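Local atomic coordinates of glycosylation Associate Protein 1 (Streptococcus agalactiae serotype V, PDB entry 6OYC), a protein that probably acts as a component of the accessory Sec system, helping in the glycosylation and secretion of bacterial surface adhesins. Residues V29-D32 against D33-Q37; P57-R60 against Y61-R65; Y136-E140 against Q141-K145. All blocks are in the same frame, centred on the assembly; numbering follows the deposited sequence.

Interaction 1 of 3, residues V29-D32 against D33-Q37; sequences VGFD and DTINQ
The carboxylate of D32 folds back over the first turn of helix 33-43 and offers OD1 to two main-chain amides. The straighter bond comes from I35 N, 3.3 Å from D32 OD1 with an N-H...O angle of 167°. T34 N lies closer to D32 OD1, at 3.0 Å, but its N-H points well aside and the bond is weak. A chi1 of 73° permits this grip, for it sets CG of D32 between its own backbone N and carbonyl carbon, with the carboxylate against the helix start. The backbone oxygen joins in as well: N36 N donates to D32 O at 3.1 Å in an almost straight bond.

D32 is thus the N-cap of the helix after strand 2-5, beside the seven-stranded parallel sheet that probably forms one of the two Rossmann-like domains of a GT-B fold. A glycerol, probably from the crystallisation liquor, is held by G30 O.

The other carboxylate oxygen faces a water and a second acid, and takes a weak bond from W8 NE1. The water donates both to D32 OD2, at 2.6 Å, and to T34 OG1, at 2.7 Å, tying cap and second helical residue together. D33 OD1 stands 3.8 Å from D32 OD2, the two carboxylate planes being steeply inclined; this proximity is probably eased by R259, which forms a salt bridge with D33 OD1, while S254 bonds to D33 OD2.

The apolar contacts lie with F31. CD1 of F31 meets the CG2 branch of I35 at 3.7 Å, and CZ of F31 reaches CB of N36 at the same distance. The ring is almost perpendicular to the N36 amide, whose ND2 is bonded to F303 O.

Interaction 2 of 3, residues P57-R60 against Y61-R65; sequences PNLR and YYLHR
Y62 N, L63 N and H64 N donate to N58 O, L59 O and R60 O at 3.0, 2.8 and 2.9 Å, the successive i to i+4 bonds that open helix 59-65 of the beta-alpha-beta unit between strands 48-52 and 73-75. N58 holds the N-cap position, yet its side chain makes no capping bond. With chi1 at -141° its amide turns along the helix toward Y61 and R65 instead: OD1, bonded to N130, lies at the edge of the Y61 ring, 3.9 Å from Y61 CD2, and ND2 donates to a water 3.1 Å away. R65 NH2 donates to that same water at 3.0 Å, in the plane of the guanidinium, while its NE forms a salt bridge with E128. R60 bends back at chi2 and chi3, so that NH2 makes a weak bond to P57 O and NE pairs with D150. Along the inner side, L59 CD1 touches L63 CG at 3.9 Å, both leucines also packing on Y73. Because N58 and R65 each bring a donor, the water between them serves as a shared acceptor, and D150, bonded to Y61 N as well as R60, supplies acidic company at the helix start that probably steadies it.

Interaction 3 of 3, residues Y136-E140 against Q141-K145; sequences YFANE and QIAKK
F137 takes a chi1 of -75°, with CG anti to the carbonyl carbon, and this carries its ring across to the opposite strand, where I142 CA sits over one face as a CH-pi contact. That atom is 4.1 Å from the centroid of the F137 ring and 28° off the normal. K144 has its CG between the backbone N and the carbonyl carbon, placing it 4.0 Å from Y136 CB before the chain runs out extended. Y136, A138, Q141 and K144 share one face of the sheet.

Strands 131-138 and 141-148 form an antiparallel hairpin closed by a type I' turn, N139 and E140 at its corners both with positive phi. A138 and Q141 exchange two backbone bonds, A138 N to Q141 O and Q141 N to A138 O, each 2.9 Å long; in the second the donor stands 53° out of the carbonyl plane. Further along lies a classic beta bulge: Y136 is paired with two residues, A143 and K144, and its O accepts from A143 N at 2.8 Å and from K144 N at 3.2 Å. Y136 N returns a nearly linear bond to K144 O at 2.7 Å.

The ladder is therefore held chiefly by main-chain hydrogen bonds, with one carbonyl oxygen gripped twice to absorb the extra residue, while the F137 ring, lying against the backbone of I142, probably shields it in part from solvent.

In the fold
From the N terminus, the chain leaves strand 2-5, passes through a loop and caps helix 33-43 in interaction 1. After strand 48-52 it turns into helix 59-65 with interaction 2, leading on to strand 73-75 of the same parallel sheet. Much later, interaction 3 closes the hairpin between neighbouring strands of the long antiparallel sheet. The three are local and in series; none nests in or crosses another. Interactions 1 and 2 touch, G30 O lying 3.6 Å from Y62 OH, and both residues bind glycerol. The 136-145 hairpin touches neither: its nearest atoms are about 9 Å from interaction 2 and about 16 Å from interaction 1.

Interaction 1 of 3, residues V29-D32 against D33-Q37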
ATOM      1  N   VAL A  29      -1.210   0.426  -4.024  1.00 48.90           N
ATOM      2  CA  VAL A  29      -1.108  -0.724  -3.139  1.00 49.76           C
ATOM      3  C   VAL A  29      -0.318  -0.294  -1.912  1.00 49.96           C
ATOM      4  O   VAL A  29       0.761   0.295  -2.038  1.00 52.07           O
ATOM      5  CB  VAL A  29      -0.438  -1.916  -3.847  1.00 52.87           C
ATOM      6  CG1 VAL A  29      -0.281  -3.122  -2.891  1.00 46.16           C
ATOM      7  CG2 VAL A  29      -1.245  -2.316  -5.064  1.00 50.29           C
ATOM      8  N   GLY A  30      -0.852  -0.566  -0.729  1.00 43.72           N
ATOM      9  CA  GLY A  30      -0.121  -0.223   0.472  1.00 39.53           C
ATOM     10  C   GLY A  30      -1.000   0.246   1.603  1.00 40.09           C
ATOM     11  O   GLY A  30      -2.134  -0.232   1.752  1.00 39.06           O
ATOM     12  N   PHE A  31      -0.486   1.199   2.387  1.00 36.61           N
ATOM     13  CA  PHE A  31      -1.147   1.671   3.602  1.00 34.97           C
ATOM     14  C   PHE A  31      -2.613   2.018   3.333  1.00 36.33           C
ATOM     15  O   PHE A  31      -2.925   2.722   2.371  1.00 36.63           O
ATOM     16  CB  PHE A  31      -0.395   2.896   4.137  1.00 31.40           C
ATOM     17  CG  PHE A  31      -1.016   3.501   5.355  1.00 32.13           C
ATOM     18  CD1 PHE A  31      -0.716   3.003   6.619  1.00 30.08           C
ATOM     19  CD2 PHE A  31      -1.941   4.528   5.240  1.00 28.65           C
ATOM     20  CE1 PHE A  31      -1.310   3.537   7.751  1.00 33.92           C
ATOM     21  CE2 PHE A  31      -2.539   5.072   6.370  1.00 32.13           C
ATOM     22  CZ  PHE A  31      -2.219   4.575   7.630  1.00 34.78           C
ATOM     23  N   ASP A  32      -3.522   1.513   4.167  1.00 33.36           N
ATOM     24  CA  ASP A  32      -4.934   1.807   3.931  1.00 33.32           C
ATOM     25  C   ASP A  32      -5.680   1.829   5.258  1.00 34.89           C
ATOM     26  O   ASP A  32      -5.073   1.761   6.331  1.00 33.71           O
ATOM     27  CB  ASP A  32      -5.543   0.814   2.936  1.00 30.69           C
ATOM     28  CG  ASP A  32      -5.750  -0.580   3.526  1.00 35.30           C
ATOM     29  OD1 ASP A  32      -5.420  -0.820   4.705  1.00 32.95           O
ATOM     30  OD2 ASP A  32      -6.251  -1.457   2.789  1.00 35.81           O
ATOM     31  N   ASP A  33      -7.017   1.879   5.167  1.00 34.96           N
ATOM     32  CA  ASP A  33      -7.853   2.030   6.355  1.00 31.81           C
ATOM     33  C   ASP A  33      -7.709   0.856   7.317  1.00 33.75           C
ATOM     34  O   ASP A  33      -7.758   1.047   8.540  1.00 35.95           O
ATOM     35  CB  ASP A  33      -9.317   2.244   5.939  1.00 32.93           C
ATOM     36  CG  ASP A  33      -9.839   1.157   4.983  1.00 37.45           C
ATOM     37  OD1 ASP A  33      -9.050   0.673   4.131  1.00 33.63           O
ATOM     38  OD2 ASP A  33     -11.045   0.794   5.082  1.00 34.05           O
ATOM     39  N   THR A  34      -7.519  -0.361   6.808  1.00 34.62           N
ATOM     40  CA  THR A  34      -7.381  -1.491   7.718  1.00 30.07           C
ATOM     41  C   THR A  34      -6.120  -1.368   8.560  1.00 35.25           C
ATOM     42  O   THR A  34      -6.150  -1.620   9.771  1.00 38.14           O
ATOM     43  CB  THR A  34      -7.368  -2.802   6.941  1.00 34.80           C
ATOM     44  OG1 THR A  34      -8.551  -2.896   6.144  1.00 34.69           O
ATOM     45  CG2 THR A  34      -7.289  -4.002   7.905  1.00 35.22           C
ATOM     46  N   ILE A  35      -4.996  -0.997   7.936  1.00 36.84           N
ATOM     47  CA  ILE A  35      -3.759  -0.800   8.693  1.00 36.22           C
ATOM     48  C   ILE A  35      -3.971   0.262   9.758  1.00 36.12           C
ATOM     49  O   ILE A  35      -3.647   0.076  10.938  1.00 35.85           O
ATOM     50  CB  ILE A  35      -2.601  -0.405   7.755  1.00 33.06           C
ATOM     51  CG1 ILE A  35      -2.394  -1.437   6.633  1.00 31.13           C
ATOM     52  CG2 ILE A  35      -1.340  -0.089   8.584  1.00 27.67           C
ATOM     53  CD1 ILE A  35      -1.755  -2.697   7.082  1.00 34.75           C
ATOM     54  N   ASN A  36      -4.511   1.402   9.343  1.00 34.18           N
ATOM     55  CA  ASN A  36      -4.714   2.503  10.267  1.00 36.39           C
ATOM     56  C   ASN A  36      -5.601   2.082  11.434  1.00 39.99           C
ATOM     57  O   ASN A  36      -5.292   2.376  12.596  1.00 40.86           O
ATOM     58  CB  ASN A  36      -5.310   3.679   9.500  1.00 35.25           C
ATOM     59  CG  ASN A  36      -5.861   4.729  10.410  1.00 41.90           C
ATOM     60  OD1 ASN A  36      -7.002   4.626  10.876  1.00 43.63           O
ATOM     61  ND2 ASN A  36      -5.046   5.737  10.702  1.00 37.38           N
ATOM     62  N   GLN A  37      -6.683   1.347  11.143  1.00 39.25           N
ATOM     63  CA  GLN A  37      -7.640   0.986  12.184  1.00 40.42           C
ATOM     64  C   GLN A  37      -7.096  -0.102  13.094  1.00 40.00           C
ATOM     65  O   GLN A  37      -7.343  -0.082  14.304  1.00 41.86           O
ATOM     66  CB  GLN A  37      -8.969   0.552  11.555  1.00 33.76           C
ATOM     67  CG  GLN A  37      -9.720   1.736  10.962  1.00 34.84           C
ATOM     68  CD  GLN A  37     -10.698   1.358   9.872  1.00 33.86           C
ATOM     69  OE1 GLN A  37     -11.129   0.204   9.775  1.00 31.48           O
ATOM     70  NE2 GLN A  37     -11.068   2.337   9.052  1.00 31.75           N
TER
HETATM   71  O   HOH W   1      -8.367  -2.743   3.489  1.00 29.07           O

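Interaction 2 of 3, residues P57-R60 against Y61-R65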
ATOM      1  N   PRO A  57       0.909 -15.221  -0.262  1.00 29.61           N
ATOM      2  CA  PRO A  57       2.143 -15.938   0.132  1.00 31.98           C
ATOM      3  C   PRO A  57       3.191 -15.041   0.784  1.00 28.63           C
ATOM      4  O   PRO A  57       4.088 -15.550   1.470  1.00 31.26           O
ATOM      5  CB  PRO A  57       2.651 -16.519  -1.193  1.00 29.47           C
ATOM      6  CG  PRO A  57       2.016 -15.641  -2.257  1.00 28.31           C
ATOM      7  CD  PRO A  57       0.686 -15.251  -1.718  1.00 26.16           C
ATOM      8  N   ASN A  58       3.097 -13.723   0.613  1.00 25.82           N
ATOM      9  CA  ASN A  58       4.033 -12.784   1.218  1.00 28.32           C
ATOM     10  C   ASN A  58       3.420 -12.046   2.399  1.00 27.98           C
ATOM     11  O   ASN A  58       3.837 -10.929   2.718  1.00 28.86           O
ATOM     12  CB  ASN A  58       4.530 -11.779   0.181  1.00 26.64           C
ATOM     13  CG  ASN A  58       5.970 -11.464   0.366  1.00 33.96           C
ATOM     14  OD1 ASN A  58       6.793 -12.371   0.514  1.00 33.71           O
ATOM     15  ND2 ASN A  58       6.303 -10.164   0.405  1.00 34.02           N
ATOM     16  N   LEU A  59       2.437 -12.665   3.063  1.00 27.94           N
ATOM     17  CA  LEU A  59       1.633 -11.951   4.050  1.00 26.61           C
ATOM     18  C   LEU A  59       2.467 -11.528   5.255  1.00 29.38           C
ATOM     19  O   LEU A  59       2.259 -10.440   5.810  1.00 28.95           O
ATOM     20  CB  LEU A  59       0.458 -12.823   4.483  1.00 26.11           C
ATOM     21  CG  LEU A  59      -0.470 -12.270   5.566  1.00 29.71           C
ATOM     22  CD1 LEU A  59      -1.011 -10.908   5.176  1.00 27.06           C
ATOM     23  CD2 LEU A  59      -1.627 -13.251   5.823  1.00 27.65           C
ATOM     24  N   ARG A  60       3.419 -12.365   5.678  1.00 27.55           N
ATOM     25  CA  ARG A  60       4.118 -12.052   6.919  1.00 28.23           C
ATOM     26  C   ARG A  60       5.053 -10.851   6.737  1.00 30.77           C
ATOM     27  O   ARG A  60       5.110  -9.972   7.604  1.00 26.51           O
ATOM     28  CB  ARG A  60       4.851 -13.295   7.436  1.00 30.52           C
ATOM     29  CG  ARG A  60       3.915 -14.299   8.192  1.00 26.60           C
ATOM     30  CD  ARG A  60       3.964 -15.721   7.619  1.00 24.45           C
ATOM     31  NE  ARG A  60       3.763 -15.738   6.175  1.00 25.98           N
ATOM     32  CZ  ARG A  60       2.580 -15.860   5.579  1.00 28.99           C
ATOM     33  NH1 ARG A  60       1.467 -16.014   6.306  1.00 24.32           N
ATOM     34  NH2 ARG A  60       2.511 -15.833   4.250  1.00 27.93           N
ATOM     35  N   TYR A  61       5.754 -10.765   5.595  1.00 30.35           N
ATOM     36  CA  TYR A  61       6.506  -9.547   5.316  1.00 29.16           C
ATOM     37  C   TYR A  61       5.571  -8.367   5.168  1.00 28.96           C
ATOM     38  O   TYR A  61       5.872  -7.270   5.650  1.00 29.11           O
ATOM     39  CB  TYR A  61       7.373  -9.688   4.062  1.00 27.50           C
ATOM     40  CG  TYR A  61       8.663 -10.405   4.358  1.00 31.85           C
ATOM     41  CD1 TYR A  61       9.522  -9.949   5.365  1.00 32.77           C
ATOM     42  CD2 TYR A  61       9.016 -11.560   3.668  1.00 29.29           C
ATOM     43  CE1 TYR A  61      10.700 -10.620   5.656  1.00 29.17           C
ATOM     44  CE2 TYR A  61      10.184 -12.231   3.952  1.00 28.81           C
ATOM     45  CZ  TYR A  61      11.013 -11.761   4.954  1.00 29.26           C
ATOM     46  OH  TYR A  61      12.166 -12.429   5.229  1.00 30.02           O
ATOM     47  N   TYR A  62       4.431  -8.572   4.515  1.00 27.62           N
ATOM     48  CA  TYR A  62       3.493  -7.468   4.355  1.00 28.81           C
ATOM     49  C   TYR A  62       3.099  -6.898   5.710  1.00 29.12           C
ATOM     50  O   TYR A  62       3.187  -5.683   5.932  1.00 30.16           O
ATOM     51  CB  TYR A  62       2.269  -7.930   3.562  1.00 28.29           C
ATOM     52  CG  TYR A  62       1.342  -6.803   3.127  1.00 29.79           C
ATOM     53  CD1 TYR A  62       0.303  -6.374   3.960  1.00 29.79           C
ATOM     54  CD2 TYR A  62       1.481  -6.188   1.877  1.00 31.20           C
ATOM     55  CE1 TYR A  62      -0.570  -5.355   3.568  1.00 30.92           C
ATOM     56  CE2 TYR A  62       0.620  -5.160   1.476  1.00 32.76           C
ATOM     57  CZ  TYR A  62      -0.408  -4.751   2.325  1.00 34.55           C
ATOM     58  OH  TYR A  62      -1.276  -3.740   1.946  1.00 40.59           O
ATOM     59  N   LEU A  63       2.716  -7.771   6.650  1.00 29.13           N
ATOM     60  CA  LEU A  63       2.290  -7.308   7.970  1.00 29.03           C
ATOM     61  C   LEU A  63       3.447  -6.700   8.733  1.00 31.07           C
ATOM     62  O   LEU A  63       3.271  -5.717   9.466  1.00 31.32           O
ATOM     63  CB  LEU A  63       1.686  -8.452   8.780  1.00 27.45           C
ATOM     64  CG  LEU A  63       0.356  -9.019   8.255  1.00 30.07           C
ATOM     65  CD1 LEU A  63      -0.116 -10.152   9.132  1.00 24.70           C
ATOM     66  CD2 LEU A  63      -0.704  -7.929   8.154  1.00 26.44           C
ATOM     67  N   HIS A  64       4.635  -7.289   8.584  1.00 28.88           N
ATOM     68  CA  HIS A  64       5.809  -6.770   9.266  1.00 30.23           C
ATOM     69  C   HIS A  64       6.066  -5.324   8.887  1.00 28.47           C
ATOM     70  O   HIS A  64       6.516  -4.535   9.723  1.00 30.08           O
ATOM     71  CB  HIS A  64       7.030  -7.609   8.921  1.00 30.27           C
ATOM     72  CG  HIS A  64       8.289  -7.080   9.514  1.00 31.55           C
ATOM     73  ND1 HIS A  64       9.271  -6.487   8.756  1.00 28.35           N
ATOM     74  CD2 HIS A  64       8.716  -7.031  10.800  1.00 27.19           C
ATOM     75  CE1 HIS A  64      10.263  -6.111   9.545  1.00 30.18           C
ATOM     76  NE2 HIS A  64       9.945  -6.423  10.790  1.00 30.74           N
ATOM     77  N   ARG A  65       5.758  -4.966   7.639  1.00 28.93           N
ATOM     78  CA  ARG A  65       5.982  -3.613   7.152  1.00 31.72           C
ATOM     79  C   ARG A  65       5.162  -2.598   7.927  1.00 33.82           C
ATOM     80  O   ARG A  65       5.557  -1.436   8.016  1.00 35.21           O
ATOM     81  CB  ARG A  65       5.617  -3.530   5.671  1.00 33.48           C
ATOM     82  CG  ARG A  65       6.736  -3.234   4.725  1.00 37.13           C
ATOM     83  CD  ARG A  65       6.238  -3.423   3.304  1.00 34.10           C
ATOM     84  NE  ARG A  65       6.780  -4.639   2.723  1.00 37.76           N
ATOM     85  CZ  ARG A  65       6.161  -5.351   1.788  1.00 35.59           C
ATOM     86  NH1 ARG A  65       4.981  -4.951   1.343  1.00 32.19           N
ATOM     87  NH2 ARG A  65       6.735  -6.443   1.294  1.00 31.89           N
TER
HETATM   88  O   HOH W   2       4.483  -7.698  -0.215  1.00 35.35           O

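Interaction 3 of 3, residues Y136-E140 against Q141-K145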
ATOM      1  N   TYR A 136      10.042 -19.800 -15.033  1.00 29.82           N
ATOM      2  CA  TYR A 136      10.813 -20.899 -15.588  1.00 29.60           C
ATOM      3  C   TYR A 136      10.430 -21.058 -17.052  1.00 32.99           C
ATOM      4  O   TYR A 136       9.244 -21.043 -17.395  1.00 33.12           O
ATOM      5  CB  TYR A 136      10.563 -22.182 -14.796  1.00 31.82           C
ATOM      6  CG  TYR A 136      11.681 -23.176 -14.905  1.00 31.83           C
ATOM      7  CD1 TYR A 136      11.748 -24.062 -15.976  1.00 32.38           C
ATOM      8  CD2 TYR A 136      12.671 -23.240 -13.937  1.00 29.31           C
ATOM      9  CE1 TYR A 136      12.776 -24.972 -16.078  1.00 35.81           C
ATOM     10  CE2 TYR A 136      13.698 -24.160 -14.021  1.00 30.38           C
ATOM     11  CZ  TYR A 136      13.752 -25.020 -15.091  1.00 36.25           C
ATOM     12  OH  TYR A 136      14.782 -25.932 -15.167  1.00 36.64           O
ATOM     13  N   PHE A 137      11.435 -21.173 -17.910  1.00 34.55           N
ATOM     14  CA  PHE A 137      11.255 -21.035 -19.345  1.00 35.91           C
ATOM     15  C   PHE A 137      11.594 -22.338 -20.032  1.00 35.71           C
ATOM     16  O   PHE A 137      12.415 -23.113 -19.543  1.00 37.23           O
ATOM     17  CB  PHE A 137      12.153 -19.931 -19.944  1.00 36.51           C
ATOM     18  CG  PHE A 137      11.682 -18.555 -19.644  1.00 35.15           C
ATOM     19  CD1 PHE A 137      11.902 -17.999 -18.388  1.00 27.95           C
ATOM     20  CD2 PHE A 137      11.016 -17.813 -20.612  1.00 32.91           C
ATOM     21  CE1 PHE A 137      11.462 -16.730 -18.102  1.00 29.08           C
ATOM     22  CE2 PHE A 137      10.565 -16.538 -20.330  1.00 35.27           C
ATOM     23  CZ  PHE A 137      10.777 -15.996 -19.064  1.00 32.33           C
ATOM     24  N   ALA A 138      10.965 -22.546 -21.185  1.00 40.91           N
ATOM     25  CA  ALA A 138      11.384 -23.553 -22.145  1.00 47.27           C
ATOM     26  C   ALA A 138      11.248 -22.940 -23.527  1.00 50.73           C
ATOM     27  O   ALA A 138      10.256 -22.255 -23.807  1.00 49.56           O
ATOM     28  CB  ALA A 138      10.565 -24.837 -22.031  1.00 42.17           C
ATOM     29  N   ASN A 139      12.275 -23.142 -24.359  1.00 49.21           N
ATOM     30  CA  ASN A 139      12.322 -22.595 -25.714  1.00 46.20           C
ATOM     31  C   ASN A 139      11.979 -21.115 -25.732  1.00 52.00           C
ATOM     32  O   ASN A 139      11.159 -20.662 -26.531  1.00 53.43           O
ATOM     33  CB  ASN A 139      11.379 -23.347 -26.655  1.00 48.06           C
ATOM     34  CG  ASN A 139      11.694 -24.812 -26.752  1.00 55.19           C
ATOM     35  OD1 ASN A 139      10.886 -25.658 -26.354  1.00 57.95           O
ATOM     36  ND2 ASN A 139      12.871 -25.134 -27.296  1.00 54.86           N
ATOM     37  N   GLU A 140      12.587 -20.357 -24.818  1.00 59.32           N
ATOM     38  CA  GLU A 140      12.444 -18.904 -24.757  1.00 60.69           C
ATOM     39  C   GLU A 140      11.028 -18.449 -24.410  1.00 54.54           C
ATOM     40  O   GLU A 140      10.694 -17.265 -24.592  1.00 54.50           O
ATOM     41  CB  GLU A 140      12.868 -18.252 -26.081  1.00 73.19           C
ATOM     42  CG  GLU A 140      14.359 -18.233 -26.321  1.00104.21           C
ATOM     43  CD  GLU A 140      15.106 -17.455 -25.265  1.00145.79           C
ATOM     44  OE1 GLU A 140      15.851 -18.078 -24.479  1.00180.96           O
ATOM     45  OE2 GLU A 140      14.952 -16.217 -25.226  1.00167.74           O
ATOM     46  N   GLN A 141      10.176 -19.339 -23.922  1.00 50.68           N
ATOM     47  CA  GLN A 141       8.799 -18.990 -23.613  1.00 48.63           C
ATOM     48  C   GLN A 141       8.512 -19.448 -22.196  1.00 42.37           C
ATOM     49  O   GLN A 141       8.915 -20.553 -21.812  1.00 39.07           O
ATOM     50  CB  GLN A 141       7.831 -19.638 -24.619  1.00 49.44           C
ATOM     51  CG  GLN A 141       6.372 -19.690 -24.171  1.00 58.21           C
ATOM     52  CD  GLN A 141       5.450 -20.300 -25.224  1.00 65.25           C
ATOM     53  OE1 GLN A 141       5.008 -19.608 -26.140  1.00 68.07           O
ATOM     54  NE2 GLN A 141       5.163 -21.601 -25.097  1.00 60.29           N
ATOM     55  N   ILE A 142       7.841 -18.597 -21.407  1.00 37.29           N
ATOM     56  CA  ILE A 142       7.597 -18.975 -20.016  1.00 36.57           C
ATOM     57  C   ILE A 142       6.733 -20.225 -19.991  1.00 34.97           C
ATOM     58  O   ILE A 142       5.786 -20.369 -20.770  1.00 32.75           O
ATOM     59  CB  ILE A 142       6.984 -17.819 -19.199  1.00 35.84           C
ATOM     60  CG1 ILE A 142       6.881 -18.229 -17.722  1.00 31.70           C
ATOM     61  CG2 ILE A 142       5.612 -17.357 -19.741  1.00 29.77           C
ATOM     62  CD1 ILE A 142       6.500 -17.098 -16.803  1.00 31.32           C
ATOM     63  N   ALA A 143       7.110 -21.176 -19.148  1.00 34.57           N
ATOM     64  CA  ALA A 143       6.381 -22.428 -19.025  1.00 33.74           C
ATOM     65  C   ALA A 143       5.676 -22.550 -17.689  1.00 37.24           C
ATOM     66  O   ALA A 143       4.519 -22.998 -17.639  1.00 36.64           O
ATOM     67  CB  ALA A 143       7.325 -23.616 -19.209  1.00 26.27           C
ATOM     68  N   LYS A 144       6.329 -22.123 -16.609  1.00 33.73           N
ATOM     69  CA  LYS A 144       5.693 -22.136 -15.303  1.00 32.70           C
ATOM     70  C   LYS A 144       6.327 -21.060 -14.432  1.00 33.61           C
ATOM     71  O   LYS A 144       7.453 -20.612 -14.675  1.00 34.58           O
ATOM     72  CB  LYS A 144       5.784 -23.521 -14.649  1.00 35.12           C
ATOM     73  CG  LYS A 144       7.106 -24.236 -14.845  1.00 34.82           C
ATOM     74  CD  LYS A 144       6.997 -25.701 -14.493  1.00 33.72           C
ATOM     75  CE  LYS A 144       8.263 -26.472 -14.877  1.00 39.06           C
ATOM     76  NZ  LYS A 144       8.025 -27.951 -14.904  1.00 45.21           N
ATOM     77  N   LYS A 145       5.570 -20.628 -13.426  1.00 31.86           N
ATOM     78  CA  LYS A 145       6.022 -19.656 -12.441  1.00 31.64           C
ATOM     79  C   LYS A 145       5.948 -20.317 -11.075  1.00 30.35           C
ATOM     80  O   LYS A 145       4.878 -20.771 -10.662  1.00 28.09           O
ATOM     81  CB  LYS A 145       5.172 -18.376 -12.483  1.00 28.78           C
ATOM     82  CG  LYS A 145       5.648 -17.289 -11.525  1.00 29.38           C
ATOM     83  CD  LYS A 145       4.600 -16.181 -11.304  1.00 33.88           C
ATOM     84  CE  LYS A 145       4.259 -15.427 -12.582  1.00 34.76           C
ATOM     85  NZ  LYS A 145       5.382 -14.520 -13.024  1.00 34.85           N
TER